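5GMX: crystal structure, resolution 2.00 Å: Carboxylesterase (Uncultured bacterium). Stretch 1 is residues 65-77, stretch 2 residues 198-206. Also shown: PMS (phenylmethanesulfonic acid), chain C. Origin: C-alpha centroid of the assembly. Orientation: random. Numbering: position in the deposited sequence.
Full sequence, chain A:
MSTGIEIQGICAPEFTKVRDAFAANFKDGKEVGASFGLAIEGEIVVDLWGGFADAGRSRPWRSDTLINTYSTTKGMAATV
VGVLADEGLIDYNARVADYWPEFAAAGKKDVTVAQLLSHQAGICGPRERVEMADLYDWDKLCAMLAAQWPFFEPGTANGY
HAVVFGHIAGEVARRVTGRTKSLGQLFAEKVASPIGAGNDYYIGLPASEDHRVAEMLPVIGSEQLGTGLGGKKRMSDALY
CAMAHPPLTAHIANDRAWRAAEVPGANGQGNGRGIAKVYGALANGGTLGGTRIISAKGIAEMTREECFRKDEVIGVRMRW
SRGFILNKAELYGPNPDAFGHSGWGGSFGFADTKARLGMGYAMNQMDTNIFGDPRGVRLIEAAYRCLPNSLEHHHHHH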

# COMPACT_ATOMS: atom_id res chain seq x y z
N THR A 65 5.57 -17.03 -4.10
CA THR A 65 4.19 -16.81 -4.53
C THR A 65 3.78 -15.35 -4.31
O THR A 65 4.10 -14.75 -3.28
CB THR A 65 3.22 -17.76 -3.79
OG1 THR A 65 3.47 -19.11 -4.21
CG2 THR A 65 1.76 -17.42 -4.10
N LEU A 66 3.10 -14.77 -5.30
CA LEU A 66 2.61 -13.40 -5.24
C LEU A 66 1.08 -13.32 -5.19
O LEU A 66 0.39 -14.22 -5.67
CB LEU A 66 3.10 -12.60 -6.45
CG LEU A 66 4.61 -12.54 -6.66
CD1 LEU A 66 4.89 -12.09 -8.06
CD2 LEU A 66 5.25 -11.59 -5.65
N ILE A 67 0.55 -12.24 -4.64
CA ILE A 67 -0.89 -12.00 -4.61
C ILE A 67 -1.16 -10.50 -4.71
O ILE A 67 -0.34 -9.67 -4.30
CB ILE A 67 -1.54 -12.58 -3.32
CG1 ILE A 67 -3.07 -12.69 -3.45
CG2 ILE A 67 -1.15 -11.78 -2.09
CD1 ILE A 67 -3.54 -13.59 -4.59
N ASN A 68 -2.31 -10.14 -5.28
CA ASN A 68 -2.75 -8.75 -5.28
C ASN A 68 -2.91 -8.26 -3.85
O ASN A 68 -3.51 -8.93 -3.01
CB ASN A 68 -4.06 -8.61 -6.05
CG ASN A 68 -4.37 -7.17 -6.41
OD1 ASN A 68 -3.99 -6.70 -7.47
ND2 ASN A 68 -5.07 -6.48 -5.52
N THR A 69 -2.37 -7.08 -3.55
CA THR A 69 -2.41 -6.57 -2.18
C THR A 69 -3.35 -5.38 -2.01
O THR A 69 -3.45 -4.83 -0.92
CB THR A 69 -1.01 -6.14 -1.70
OG1 THR A 69 -0.52 -5.10 -2.56
CG2 THR A 69 -0.04 -7.33 -1.72
N TYR A 70 -4.04 -5.00 -3.08
CA TYR A 70 -4.97 -3.87 -3.06
C TYR A 70 -4.35 -2.63 -2.43
O TYR A 70 -3.23 -2.28 -2.77
CB TYR A 70 -6.27 -4.27 -2.37
CG TYR A 70 -7.03 -5.27 -3.20
CD1 TYR A 70 -7.76 -4.86 -4.31
CD2 TYR A 70 -6.97 -6.63 -2.92
CE1 TYR A 70 -8.44 -5.76 -5.10
CE2 TYR A 70 -7.65 -7.55 -3.71
CZ TYR A 70 -8.39 -7.10 -4.79
OH TYR A 70 -9.07 -8.01 -5.57
N SER A 71 -5.04 -1.98 -1.49
CA SER A 71 -4.59 -0.67 -1.01
C SER A 71 -3.31 -0.71 -0.18
O SER A 71 -2.77 0.33 0.18
CB SER A 71 -5.69 0.01 -0.22
OG SER A 71 -6.83 0.21 -1.05
N THR A 72 -2.83 -1.91 0.14
CA THR A 72 -1.50 -2.03 0.74
C THR A 72 -0.49 -1.32 -0.19
O THR A 72 0.46 -0.66 0.27
CB THR A 72 -1.12 -3.51 0.97
OG1 THR A 72 -2.07 -4.12 1.86
CG2 THR A 72 0.29 -3.64 1.55
N THR A 73 -0.75 -1.41 -1.49
CA THR A 73 0.04 -0.73 -2.52
C THR A 73 0.18 0.79 -2.29
O THR A 73 1.19 1.38 -2.66
CB THR A 73 -0.56 -0.96 -3.93
OG1 THR A 73 -0.95 -2.33 -4.06
CG2 THR A 73 0.44 -0.62 -5.02
N LYS A 74 -0.84 1.42 -1.71
CA LYS A 74 -0.79 2.87 -1.51
C LYS A 74 0.41 3.24 -0.66
O LYS A 74 1.08 4.24 -0.94
CB LYS A 74 -2.10 3.39 -0.89
CG LYS A 74 -3.29 3.34 -1.85
CD LYS A 74 -4.46 4.18 -1.32
CE LYS A 74 -5.64 4.10 -2.27
NZ LYS A 74 -6.20 2.73 -2.26
N GLY A 75 0.72 2.41 0.35
CA GLY A 75 1.89 2.68 1.17
C GLY A 75 3.16 2.69 0.32
O GLY A 75 4.03 3.56 0.45
N MSE A 76 3.24 1.73 -0.58
CA MSE A 76 4.40 1.65 -1.46
C MSE A 76 4.50 2.91 -2.31
O MSE A 76 5.60 3.49 -2.44
CB MSE A 76 4.31 0.41 -2.35
CG MSE A 76 4.14 -0.87 -1.55
SE MSE A 76 5.59 -1.16 -0.25
CE MSE A 76 4.95 -2.84 0.49
N ALA A 77 3.36 3.38 -2.81
CA ALA A 77 3.40 4.56 -3.67
C ALA A 77 3.87 5.74 -2.84
O ALA A 77 4.68 6.55 -3.29
CB ALA A 77 2.03 4.84 -4.31
N GLY A 198 13.01 -6.37 -4.49
CA GLY A 198 12.56 -6.19 -5.87
C GLY A 198 11.97 -7.42 -6.54
O GLY A 198 11.36 -7.31 -7.61
N ASN A 199 12.18 -8.59 -5.95
CA ASN A 199 11.57 -9.80 -6.47
C ASN A 199 10.30 -10.20 -5.72
O ASN A 199 9.67 -11.20 -6.06
CB ASN A 199 12.58 -10.96 -6.41
CG ASN A 199 13.05 -11.24 -5.00
OD1 ASN A 199 13.29 -10.32 -4.21
ND2 ASN A 199 13.15 -12.52 -4.66
N ASP A 200 9.92 -9.43 -4.71
CA ASP A 200 8.78 -9.81 -3.87
C ASP A 200 7.70 -8.72 -3.78
O ASP A 200 6.75 -8.85 -3.01
CB ASP A 200 9.25 -10.19 -2.46
CG ASP A 200 9.82 -11.61 -2.39
OD1 ASP A 200 9.33 -12.52 -3.11
OD2 ASP A 200 10.75 -11.84 -1.58
N TYR A 201 7.84 -7.65 -4.56
CA TYR A 201 6.76 -6.66 -4.70
C TYR A 201 6.87 -5.90 -6.01
O TYR A 201 7.89 -5.25 -6.29
CB TYR A 201 6.75 -5.67 -3.53
CG TYR A 201 5.38 -5.06 -3.33
CD1 TYR A 201 4.94 -4.01 -4.12
CD2 TYR A 201 4.52 -5.54 -2.36
CE1 TYR A 201 3.67 -3.46 -3.95
CE2 TYR A 201 3.26 -5.00 -2.19
CZ TYR A 201 2.84 -3.96 -2.98
OH TYR A 201 1.57 -3.44 -2.78
N TYR A 202 5.80 -5.95 -6.80
CA TYR A 202 5.76 -5.33 -8.12
C TYR A 202 4.56 -4.40 -8.28
O TYR A 202 3.46 -4.70 -7.82
CB TYR A 202 5.69 -6.39 -9.23
CG TYR A 202 6.81 -7.40 -9.25
CD1 TYR A 202 6.82 -8.49 -8.39
CD2 TYR A 202 7.85 -7.29 -10.18
CE1 TYR A 202 7.86 -9.42 -8.42
CE2 TYR A 202 8.88 -8.22 -10.22
CZ TYR A 202 8.88 -9.28 -9.34
OH TYR A 202 9.90 -10.21 -9.39
N ILE A 203 4.78 -3.27 -8.94
CA ILE A 203 3.68 -2.46 -9.44
C ILE A 203 3.80 -2.47 -10.95
O ILE A 203 4.67 -1.81 -11.51
CB ILE A 203 3.71 -1.03 -8.88
CG1 ILE A 203 3.68 -1.06 -7.35
CG2 ILE A 203 2.52 -0.22 -9.42
CD1 ILE A 203 3.99 0.28 -6.71
N GLY A 204 2.95 -3.26 -11.59
CA GLY A 204 3.15 -3.61 -12.99
C GLY A 204 3.97 -4.89 -13.01
O GLY A 204 5.19 -4.84 -12.89
N LEU A 205 3.30 -6.03 -13.12
CA LEU A 205 4.00 -7.31 -13.04
C LEU A 205 4.48 -7.78 -14.42
O LEU A 205 3.67 -7.98 -15.32
CB LEU A 205 3.08 -8.37 -12.42
CG LEU A 205 3.76 -9.71 -12.12
CD1 LEU A 205 4.73 -9.56 -10.95
CD2 LEU A 205 2.72 -10.77 -11.85
N PRO A 206 5.81 -7.96 -14.57
CA PRO A 206 6.37 -8.50 -15.83
C PRO A 206 5.79 -9.87 -16.17
O PRO A 206 5.59 -10.67 -15.26
CB PRO A 206 7.88 -8.60 -15.54
CG PRO A 206 8.12 -7.64 -14.39
CD PRO A 206 6.85 -7.70 -13.57
C PMS C . -8.62 -0.39 -2.72
S PMS C . -8.06 -0.62 -1.05
C1 PMS C . -10.13 -0.50 -2.85
C2 PMS C . -10.72 -1.72 -3.14
C3 PMS C . -12.10 -1.81 -3.26
C4 PMS C . -12.89 -0.68 -3.10
C5 PMS C . -12.30 0.54 -2.81
C6 PMS C . -10.92 0.63 -2.69
O2S PMS C . -9.04 -0.15 0.00
O1S PMS C . -7.95 -2.08 -0.70

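A hydrogen bond between the two stretches joins side-chain hydroxyls. Thr69 OG1 lies 2.7 Å from Tyr201 OH, and either could be the donor. The CA-to-CB bond of Tyr201 runs sideways to the first stretch, but the ring brings its hydroxyl up to Thr69 and Thr73. Thr73 OG1 also comes within 3.0 Å of Tyr201 OH, near the plane of the ring. Thr73 OG1 donates a hydrogen bond to Tyr70 O at 2.6 Å, within the first stretch.

Met76, a selenomethionine, covers one face of the Tyr201 ring. Its CG sits 4.0 Å from the ring centroid of Tyr201 in a CH-pi contact, and its SE lies 4.7 Å from the same centroid. The tyrosine is thus held both at its hydroxyl and over its ring.

Carbon-to-carbon packing adds to the contact. Leu66 points toward the other stretch; its CD1 packs 3.8 Å from Leu205 CD1 and 4.0 Å from Tyr202 CE1. Ile203 also points across. Its CG1 is 4.0 Å from Thr73 CG2, and its CD1 is 4.4 Å from Met76 CB.

Ser71 takes no part in this contact. Its CB points away from the second stretch, and its OG is bonded covalently to PMS S at 1.5 Å. Ser71 N adds a weak hydrogen bond to PMS O1S at 3.0 Å.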